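Phosphoribosylaminoimidazole carboxylase, ATPase subunit (Thermotoga maritima, PDB 3AX6) probably catalyses the ATP-dependent carboxylation of 5-aminoimidazole ribonucleotide with bicarbonate to N5-carboxyaminoimidazole ribonucleotide, a step of de novo purine biosynthesis. Local coordinates at residues T66-E71 with I88-Y93; E71-Q76 with Y93-I98; Y193-M198 with A212-E217. All coordinates share one frame; numbering follows the deposited sequence.

Contact 1: residues T66-E71 with I88-Y93; sequences TTYDLE and IHPSPY
Thr67 carries OG1 anti to its backbone N (chi1 -177°), which lays the hydroxyl against His89, and Tyr68 carries CG between its backbone N and carbonyl carbon (chi1 39°), with the far end of the ring beside Pro90. The hydroxyl of Thr67 donates from OG1 to His89 O at 2.8 Å, within the carbonyl plane. The phenol OH of Tyr68 gives its proton to Pro90 O at 2.7 Å, approaching from above the plane of that carbonyl, while Pro90 CD packs 3.5 Å from Tyr68 CZ. Tyr68 meets both the ring of Pro90, which follows a cis peptide bond, and its carbonyl oxygen. Ahead of these side chains runs a short parallel strand pairing, Thr66 beside Ile88, in which His89 N donates to Thr66 O at 2.9 Å. The pairing adds strand 87-88 to the edge of the parallel sheet of the Rossmann-like preATP-grasp domain. Beyond it Ser91 N-caps helix 92-99, its OG accepting from Tyr93 N. Thr66 and Ile88 point to one face of the sheet, where Val60 of helix 53-61 touches both and Leu78 of helix 75-83 covers Ile88; Thr67 meets Met16 of helix 11-22.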
loop_
_atom_site.group_PDB
_atom_site.type_symbol
_atom_site.label_atom_id
_atom_site.label_comp_id
_atom_site.label_asym_id
_atom_site.label_seq_id
_atom_site.Cartn_x
_atom_site.Cartn_y
_atom_site.Cartn_z
ATOM N N THR A 66 19.279 11.211 -4.412
ATOM C CA THR A 66 19.652 9.810 -4.405
ATOM C C THR A 66 19.669 9.269 -2.978
ATOM O O THR A 66 20.059 9.967 -2.021
ATOM C CB THR A 66 21.041 9.602 -5.037
ATOM O OG1 THR A 66 21.032 10.116 -6.367
ATOM C CG2 THR A 66 21.399 8.121 -5.093
ATOM N N THR A 67 19.234 8.018 -2.848
ATOM C CA THR A 67 19.193 7.337 -1.566
ATOM C C THR A 67 19.570 5.872 -1.791
ATOM O O THR A 67 19.909 5.482 -2.908
ATOM C CB THR A 67 17.795 7.453 -0.929
ATOM O OG1 THR A 67 17.802 6.825 0.360
ATOM C CG2 THR A 67 16.742 6.816 -1.826
ATOM N N TYR A 68 19.501 5.056 -0.747
ATOM C CA TYR A 68 19.891 3.658 -0.872
ATOM C C TYR A 68 19.122 2.720 0.056
ATOM O O TYR A 68 18.539 3.159 1.048
ATOM C CB TYR A 68 21.397 3.551 -0.616
ATOM C CG TYR A 68 21.893 4.463 0.495
ATOM C CD1 TYR A 68 21.846 4.064 1.832
ATOM C CD2 TYR A 68 22.386 5.739 0.209
ATOM C CE1 TYR A 68 22.277 4.914 2.858
ATOM C CE2 TYR A 68 22.814 6.596 1.222
ATOM C CZ TYR A 68 22.757 6.179 2.547
ATOM O OH TYR A 68 23.155 7.031 3.554
ATOM N N ASP A 69 19.122 1.428 -0.271
ATOM C CA ASP A 69 18.407 0.451 0.546
ATOM C C ASP A 69 19.329 -0.524 1.271
ATOM O O ASP A 69 18.867 -1.494 1.868
ATOM C CB ASP A 69 17.374 -0.328 -0.300
ATOM C CG ASP A 69 17.972 -1.520 -1.028
ATOM O OD1 ASP A 69 17.205 -2.420 -1.421
ATOM O OD2 ASP A 69 19.200 -1.570 -1.220
ATOM N N LEU A 70 20.632 -0.263 1.212
ATOM C CA LEU A 70 21.619 -1.103 1.890
ATOM C C LEU A 70 22.848 -0.265 2.232
ATOM O O LEU A 70 23.044 0.813 1.679
ATOM C CB LEU A 70 22.028 -2.296 1.011
ATOM C CG LEU A 70 23.061 -2.084 -0.099
ATOM C CD1 LEU A 70 23.521 -3.436 -0.624
ATOM C CD2 LEU A 70 22.472 -1.239 -1.211
ATOM N N GLU A 71 23.682 -0.764 3.135
ATOM C CA GLU A 71 24.867 -0.026 3.545
ATOM C C GLU A 71 26.135 -0.375 2.786
ATOM O O GLU A 71 26.994 0.480 2.583
ATOM C CB GLU A 71 25.108 -0.209 5.046
ATOM C CG GLU A 71 24.029 0.409 5.930
ATOM C CD GLU A 71 22.926 -0.568 6.295
ATOM O OE1 GLU A 71 22.391 -1.236 5.381
ATOM O OE2 GLU A 71 22.591 -0.661 7.498
ATOM N N ILE A 88 22.340 13.595 -1.649
ATOM C CA ILE A 88 22.385 12.176 -1.294
ATOM C C ILE A 88 21.975 12.015 0.167
ATOM O O ILE A 88 22.649 12.510 1.076
ATOM C CB ILE A 88 23.789 11.593 -1.513
ATOM C CG1 ILE A 88 24.203 11.805 -2.975
ATOM C CG2 ILE A 88 23.784 10.099 -1.191
ATOM C CD1 ILE A 88 25.687 11.618 -3.232
ATOM N N HIS A 89 20.865 11.313 0.379
ATOM C CA HIS A 89 20.308 11.124 1.718
ATOM C C HIS A 89 19.951 9.685 2.054
ATOM O O HIS A 89 19.274 9.010 1.276
ATOM C CB HIS A 89 19.052 11.985 1.862
ATOM C CG HIS A 89 19.296 13.447 1.660
ATOM N ND1 HIS A 89 18.399 14.268 1.013
ATOM C CD2 HIS A 89 20.320 14.242 2.051
ATOM C CE1 HIS A 89 18.859 15.505 1.015
ATOM N NE2 HIS A 89 20.020 15.518 1.640
ATOM N N PRO A 90 20.378 9.201 3.237
ATOM C CA PRO A 90 21.162 9.963 4.215
ATOM C C PRO A 90 22.559 10.280 3.700
ATOM O O PRO A 90 23.084 9.602 2.809
ATOM C CB PRO A 90 21.207 9.035 5.430
ATOM C CG PRO A 90 19.973 8.216 5.287
ATOM C CD PRO A 90 19.972 7.907 3.809
ATOM N N SER A 91 23.156 11.317 4.268
ATOM C CA SER A 91 24.494 11.730 3.872
ATOM C C SER A 91 25.496 10.589 3.955
ATOM O O SER A 91 25.396 9.730 4.830
ATOM C CB SER A 91 24.986 12.872 4.760
ATOM O OG SER A 91 26.379 13.048 4.585
ATOM N N PRO A 92 26.474 10.567 3.035
ATOM C CA PRO A 92 27.508 9.534 3.006
ATOM C C PRO A 92 28.297 9.607 4.313
ATOM O O PRO A 92 28.851 8.610 4.781
ATOM C CB PRO A 92 28.359 9.936 1.804
ATOM C CG PRO A 92 27.390 10.635 0.922
ATOM C CD PRO A 92 26.628 11.483 1.894
ATOM N N TYR A 93 28.342 10.807 4.889
ATOM C CA TYR A 93 29.031 11.045 6.150
ATOM C C TYR A 93 28.307 10.319 7.284
ATOM O O TYR A 93 28.941 9.758 8.183
ATOM C CB TYR A 93 29.096 12.548 6.432
ATOM C CG TYR A 93 30.159 13.263 5.638
ATOM C CD1 TYR A 93 31.503 13.136 5.979
ATOM C CD2 TYR A 93 29.831 14.035 4.520
ATOM C CE1 TYR A 93 32.500 13.754 5.231
ATOM C CE2 TYR A 93 30.822 14.661 3.759
ATOM C CZ TYR A 93 32.157 14.513 4.122
ATOM O OH TYR A 93 33.157 15.100 3.381
#

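Contact 2: residues E71-Q76 with Y93-I98; sequences EHIDVQ and YTLEII
Leu95 and its partners form a loop-to-helix packing with a polar rim: residues 71-74 and the first turn of helix 75-83 lie against one side of helix 92-99, in the preATP-grasp domain. Leu95 carries CG anti to its backbone N (chi1 -175°), and its two methyl groups divide the work. CD1 rests against the aliphatic part of Glu71, 3.8 Å from Glu71 CG, whereas CD2 meets Ile73 CD1 at 3.6 Å. The leucine crosses both chains obliquely. Val75 closes the apolar patch, with CG2 4.3 Å from Leu95 CD2 and 4.4 Å from Glu96 CB. Asp74, the N-cap of helix 75-83, caps Thr77 N through OD1 at the start of the helix that bears Val75 and Gln76. At the rim, Gln76 bends at chi2 (-59°) and Glu96 stretches out beyond CG. Gln76 NE2 donates to Glu96 OE2 at 3.0 Å; the acceptor lies in the plane of the amide, and the oxygen is met on its anti side. Pro260 touches Leu95 as well as Glu71, whose carboxylate turns to a salt bridge with Arg261. The side chain of Glu71 lies about 9 Å from the bound ADP. Glu96 OE2 also forms a salt bridge with Lys79, one helical turn past Val75, so an amide and an ammonium group of the same helix share a single carboxylate oxygen; the nearby positive charge probably favours the ionised form of Glu96.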
loop_
_atom_site.group_PDB
_atom_site.type_symbol
_atom_site.label_atom_id
_atom_site.label_comp_id
_atom_site.label_asym_id
_atom_site.label_seq_id
_atom_site.Cartn_x
_atom_site.Cartn_y
_atom_site.Cartn_z
ATOM N N GLU A 71 23.682 -0.764 3.135
ATOM C CA GLU A 71 24.867 -0.026 3.545
ATOM C C GLU A 71 26.135 -0.375 2.786
ATOM O O GLU A 71 26.994 0.480 2.583
ATOM C CB GLU A 71 25.108 -0.209 5.046
ATOM C CG GLU A 71 24.029 0.409 5.930
ATOM C CD GLU A 71 22.926 -0.568 6.295
ATOM O OE1 GLU A 71 22.391 -1.236 5.381
ATOM O OE2 GLU A 71 22.591 -0.661 7.498
ATOM N N HIS A 72 26.256 -1.628 2.371
ATOM C CA HIS A 72 27.435 -2.073 1.640
ATOM C C HIS A 72 27.464 -1.451 0.258
ATOM O O HIS A 72 27.164 -2.113 -0.737
ATOM C CB HIS A 72 27.437 -3.598 1.504
ATOM C CG HIS A 72 27.301 -4.318 2.809
ATOM N ND1 HIS A 72 26.191 -4.187 3.618
ATOM C CD2 HIS A 72 28.136 -5.171 3.450
ATOM C CE1 HIS A 72 26.350 -4.928 4.701
ATOM N NE2 HIS A 72 27.521 -5.535 4.623
ATOM N N ILE A 73 27.823 -0.175 0.195
ATOM C CA ILE A 73 27.889 0.528 -1.081
ATOM C C ILE A 73 29.131 1.399 -1.110
ATOM O O ILE A 73 29.748 1.651 -0.076
ATOM C CB ILE A 73 26.648 1.418 -1.297
ATOM C CG1 ILE A 73 26.578 2.500 -0.216
ATOM C CG2 ILE A 73 25.405 0.575 -1.264
ATOM C CD1 ILE A 73 25.328 3.359 -0.297
ATOM N N ASP A 74 29.500 1.852 -2.300
ATOM C CA ASP A 74 30.669 2.702 -2.452
ATOM C C ASP A 74 30.386 4.029 -1.756
ATOM O O ASP A 74 29.997 5.011 -2.392
ATOM C CB ASP A 74 30.946 2.937 -3.934
ATOM C CG ASP A 74 32.255 3.637 -4.171
ATOM O OD1 ASP A 74 32.891 4.073 -3.187
ATOM O OD2 ASP A 74 32.645 3.760 -5.348
ATOM N N VAL A 75 30.581 4.054 -0.444
ATOM C CA VAL A 75 30.322 5.254 0.330
ATOM C C VAL A 75 31.277 6.399 -0.003
ATOM O O VAL A 75 30.882 7.564 0.009
ATOM C CB VAL A 75 30.375 4.946 1.855
ATOM C CG1 VAL A 75 31.696 4.290 2.213
ATOM C CG2 VAL A 75 30.188 6.229 2.660
ATOM N N GLN A 76 32.528 6.071 -0.314
ATOM C CA GLN A 76 33.517 7.100 -0.623
ATOM C C GLN A 76 33.215 7.879 -1.901
ATOM O O GLN A 76 33.417 9.095 -1.948
ATOM C CB GLN A 76 34.922 6.493 -0.691
ATOM C CG GLN A 76 35.461 6.000 0.660
ATOM C CD GLN A 76 35.541 7.097 1.722
ATOM O OE1 GLN A 76 36.218 8.114 1.543
ATOM N NE2 GLN A 76 34.852 6.886 2.838
ATOM N N TYR A 93 28.342 10.807 4.889
ATOM C CA TYR A 93 29.031 11.045 6.150
ATOM C C TYR A 93 28.307 10.319 7.284
ATOM O O TYR A 93 28.941 9.758 8.183
ATOM C CB TYR A 93 29.096 12.548 6.432
ATOM C CG TYR A 93 30.159 13.263 5.638
ATOM C CD1 TYR A 93 31.503 13.136 5.979
ATOM C CD2 TYR A 93 29.831 14.035 4.520
ATOM C CE1 TYR A 93 32.500 13.754 5.231
ATOM C CE2 TYR A 93 30.822 14.661 3.759
ATOM C CZ TYR A 93 32.157 14.513 4.122
ATOM O OH TYR A 93 33.157 15.100 3.381
ATOM N N THR A 94 26.978 10.333 7.240
ATOM C CA THR A 94 26.191 9.648 8.258
ATOM C C THR A 94 26.411 8.154 8.057
ATOM O O THR A 94 26.697 7.420 9.001
ATOM C CB THR A 94 24.683 9.945 8.121
ATOM O OG1 THR A 94 24.434 11.329 8.393
ATOM C CG2 THR A 94 23.889 9.092 9.100
ATOM N N LEU A 95 26.280 7.717 6.812
ATOM C CA LEU A 95 26.478 6.319 6.472
ATOM C C LEU A 95 27.868 5.885 6.959
ATOM O O LEU A 95 28.038 4.788 7.500
ATOM C CB LEU A 95 26.360 6.138 4.958
ATOM C CG LEU A 95 26.420 4.712 4.409
ATOM C CD1 LEU A 95 25.411 3.833 5.132
ATOM C CD2 LEU A 95 26.144 4.732 2.916
ATOM N N GLU A 96 28.845 6.770 6.788
ATOM C CA GLU A 96 30.218 6.498 7.198
ATOM C C GLU A 96 30.331 6.286 8.713
ATOM O O GLU A 96 31.041 5.389 9.173
ATOM C CB GLU A 96 31.114 7.658 6.761
ATOM C CG GLU A 96 32.601 7.407 6.912
ATOM C CD GLU A 96 33.427 8.522 6.306
ATOM O OE1 GLU A 96 33.209 9.690 6.695
ATOM O OE2 GLU A 96 34.288 8.234 5.442
ATOM N N ILE A 97 29.625 7.117 9.478
ATOM C CA ILE A 97 29.625 7.025 10.933
ATOM C C ILE A 97 28.986 5.727 11.422
ATOM O O ILE A 97 29.471 5.100 12.364
ATOM C CB ILE A 97 28.858 8.201 11.567
ATOM C CG1 ILE A 97 29.674 9.485 11.442
ATOM C CG2 ILE A 97 28.555 7.905 13.025
ATOM C CD1 ILE A 97 29.030 10.696 12.116
ATOM N N ILE A 98 27.894 5.330 10.779
ATOM C CA ILE A 98 27.177 4.122 11.162
ATOM C C ILE A 98 27.855 2.813 10.743
ATOM O O ILE A 98 27.793 1.823 11.471
ATOM C CB ILE A 98 25.743 4.155 10.598
ATOM C CG1 ILE A 98 25.027 5.409 11.102
ATOM C CG2 ILE A 98 24.985 2.905 11.023
ATOM C CD1 ILE A 98 23.650 5.615 10.507
#

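Contact 3: residues Y193-M198 with A212-E217; sequences YPVVEM and APARIE
Glu197 OE2 is gripped by two cationic groups, Arg215 across the contact and Lys176 of the adjoining strand 174-184. Arg215 NH1 reaches it at 2.9 Å in a salt bridge, on the syn side of the carboxylate and close to the plane of the guanidinium, so the acid sits at the edge of that group with the two planes 24° apart. Glu197 has an extended chain, CG anti to the backbone N (chi1 -179°), whereas Arg215 is bent at chi2 and chi3, and its NH1 meets the acid. With a lysine and an arginine beside it, Glu197 would be expected to stay ionised. The other oxygen, OE1, accepts from Arg215 N, though its exact place is less certain. The backbone supplies a further bond: Ala214 N donates to Val195 O at 3.1 Å, nearly straight at 174°. Ala214 CB packs 3.6 Å from Glu197 CB, with Val195 CG2 3.8 Å away from the same alanine methyl. Val195 and Ile216 meet tip to tip, CG2 to CD1 at 4.2 Å, and Val196 CG1 lies 3.6 Å from Ala212 CB. The loop contains a cis peptide bond before Pro213. Arg215 NH2 has a second acid in Glu355. In the ATP-grasp domain the contact thus joins strand 190-198 to the turn from strand 209-212 into helix 218-235, whose Ser221 touches Val195 and Ile216, while Tyr268 of helix 268-272 packs on Val196 and Ala212.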
loop_
_atom_site.group_PDB
_atom_site.type_symbol
_atom_site.label_atom_id
_atom_site.label_comp_id
_atom_site.label_asym_id
_atom_site.label_seq_id
_atom_site.Cartn_x
_atom_site.Cartn_y
_atom_site.Cartn_z
ATOM N N TYR A 193 8.042 7.514 15.414
ATOM C CA TYR A 193 7.071 6.430 15.421
ATOM C C TYR A 193 6.965 5.792 16.786
ATOM O O TYR A 193 7.736 6.099 17.686
ATOM C CB TYR A 193 7.469 5.369 14.387
ATOM C CG TYR A 193 7.087 5.757 12.975
ATOM C CD1 TYR A 193 5.805 5.513 12.483
ATOM C CD2 TYR A 193 7.995 6.407 12.144
ATOM C CE1 TYR A 193 5.445 5.909 11.194
ATOM C CE2 TYR A 193 7.644 6.808 10.865
ATOM C CZ TYR A 193 6.372 6.558 10.394
ATOM O OH TYR A 193 6.041 6.966 9.125
ATOM N N PRO A 194 5.973 4.917 16.972
ATOM C CA PRO A 194 5.870 4.281 18.285
ATOM C C PRO A 194 7.109 3.395 18.477
ATOM O O PRO A 194 7.778 3.024 17.507
ATOM C CB PRO A 194 4.590 3.457 18.168
ATOM C CG PRO A 194 3.768 4.245 17.185
ATOM C CD PRO A 194 4.784 4.633 16.148
ATOM N N VAL A 195 7.439 3.084 19.723
ATOM C CA VAL A 195 8.571 2.215 19.962
ATOM C C VAL A 195 7.993 0.806 19.862
ATOM O O VAL A 195 6.868 0.571 20.298
ATOM C CB VAL A 195 9.220 2.475 21.360
ATOM C CG1 VAL A 195 8.342 3.368 22.193
ATOM C CG2 VAL A 195 9.483 1.166 22.077
ATOM N N VAL A 196 8.735 -0.117 19.254
ATOM C CA VAL A 196 8.248 -1.486 19.126
ATOM C C VAL A 196 9.112 -2.471 19.890
ATOM O O VAL A 196 10.251 -2.170 20.257
ATOM C CB VAL A 196 8.144 -1.928 17.651
ATOM C CG1 VAL A 196 7.127 -1.060 16.933
ATOM C CG2 VAL A 196 9.497 -1.854 16.976
ATOM N N GLU A 197 8.551 -3.652 20.122
ATOM C CA GLU A 197 9.214 -4.703 20.880
ATOM C C GLU A 197 9.633 -5.875 20.010
ATOM O O GLU A 197 8.847 -6.375 19.200
ATOM C CB GLU A 197 8.259 -5.191 21.981
ATOM C CG GLU A 197 8.789 -6.280 22.911
ATOM C CD GLU A 197 7.716 -6.808 23.876
ATOM O OE1 GLU A 197 6.811 -6.040 24.267
ATOM O OE2 GLU A 197 7.783 -7.990 24.262
HETATM N N MSE A 198 10.882 -6.300 20.172
HETATM C CA MSE A 198 11.397 -7.448 19.440
HETATM C C MSE A 198 11.009 -8.662 20.270
HETATM O O MSE A 198 11.374 -8.759 21.438
HETATM C CB MSE A 198 12.924 -7.397 19.324
HETATM C CG MSE A 198 13.474 -6.144 18.668
HETATM SE SE MSE A 198 12.683 -5.798 16.948
HETATM C CE MSE A 198 13.739 -7.007 15.877
ATOM N N ALA A 212 3.942 -4.125 18.122
ATOM C CA ALA A 212 3.671 -2.692 18.131
ATOM C C ALA A 212 2.333 -2.405 18.795
ATOM O O ALA A 212 1.303 -2.915 18.360
ATOM C CB ALA A 212 3.661 -2.157 16.693
ATOM N N PRO A 213 2.329 -1.597 19.867
ATOM C CA PRO A 213 3.501 -0.959 20.475
ATOM C C PRO A 213 4.142 -1.883 21.511
ATOM O O PRO A 213 3.500 -2.806 22.015
ATOM C CB PRO A 213 2.916 0.299 21.107
ATOM C CG PRO A 213 1.564 -0.172 21.554
ATOM C CD PRO A 213 1.085 -0.978 20.363
ATOM N N ALA A 214 5.409 -1.635 21.818
ATOM C CA ALA A 214 6.124 -2.457 22.787
ATOM C C ALA A 214 5.331 -2.533 24.085
ATOM O O ALA A 214 4.696 -1.560 24.493
ATOM C CB ALA A 214 7.507 -1.877 23.046
ATOM N N ARG A 215 5.354 -3.696 24.726
ATOM C CA ARG A 215 4.634 -3.862 25.978
ATOM C C ARG A 215 5.558 -3.449 27.112
ATOM O O ARG A 215 6.139 -4.289 27.802
ATOM C CB ARG A 215 4.191 -5.310 26.146
ATOM C CG ARG A 215 3.445 -5.824 24.939
ATOM C CD ARG A 215 4.145 -7.028 24.394
ATOM N NE ARG A 215 3.494 -8.244 24.838
ATOM C CZ ARG A 215 4.115 -9.402 25.003
ATOM N NH1 ARG A 215 5.418 -9.506 24.764
ATOM N NH2 ARG A 215 3.422 -10.459 25.394
ATOM N N ILE A 216 5.703 -2.137 27.276
ATOM C CA ILE A 216 6.554 -1.579 28.319
ATOM C C ILE A 216 5.855 -0.406 28.982
ATOM O O ILE A 216 4.969 0.219 28.391
ATOM C CB ILE A 216 7.884 -1.067 27.746
ATOM C CG1 ILE A 216 7.605 -0.026 26.655
ATOM C CG2 ILE A 216 8.716 -2.246 27.236
ATOM C CD1 ILE A 216 8.845 0.681 26.149
ATOM N N GLU A 217 6.253 -0.103 30.211
ATOM C CA GLU A 217 5.655 1.012 30.917
ATOM C C GLU A 217 5.842 2.294 30.102
ATOM O O GLU A 217 6.913 2.541 29.548
ATOM C CB GLU A 217 6.291 1.157 32.297
ATOM C CG GLU A 217 6.014 -0.005 33.224
ATOM C CD GLU A 217 6.356 0.317 34.660
ATOM O OE1 GLU A 217 6.008 1.430 35.109
ATOM O OE2 GLU A 217 6.958 -0.540 35.343
#

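How the contacts relate
From the N terminus, strand 65-68 runs into the loop at Glu71 and then helix 75-83, and the chain returns through strand 87-88 to helix 92-99. Contact 1 closes this excursion at the sheet edge and contact 2 closes it again at the helices. Their segments alternate along the chain, so the two loops cross, sharing Glu71 and Tyr93; Tyr68 of contact 1 also packs on Ile73 and Leu95 of contact 2. Together they tie strand, loop and helices into one corner of the preATP-grasp domain. Contact 3 comes later, in series, and closes a hairpin-like excursion of the ATP-grasp domain, its centre about 27 and 29 Å from those of contacts 1 and 2.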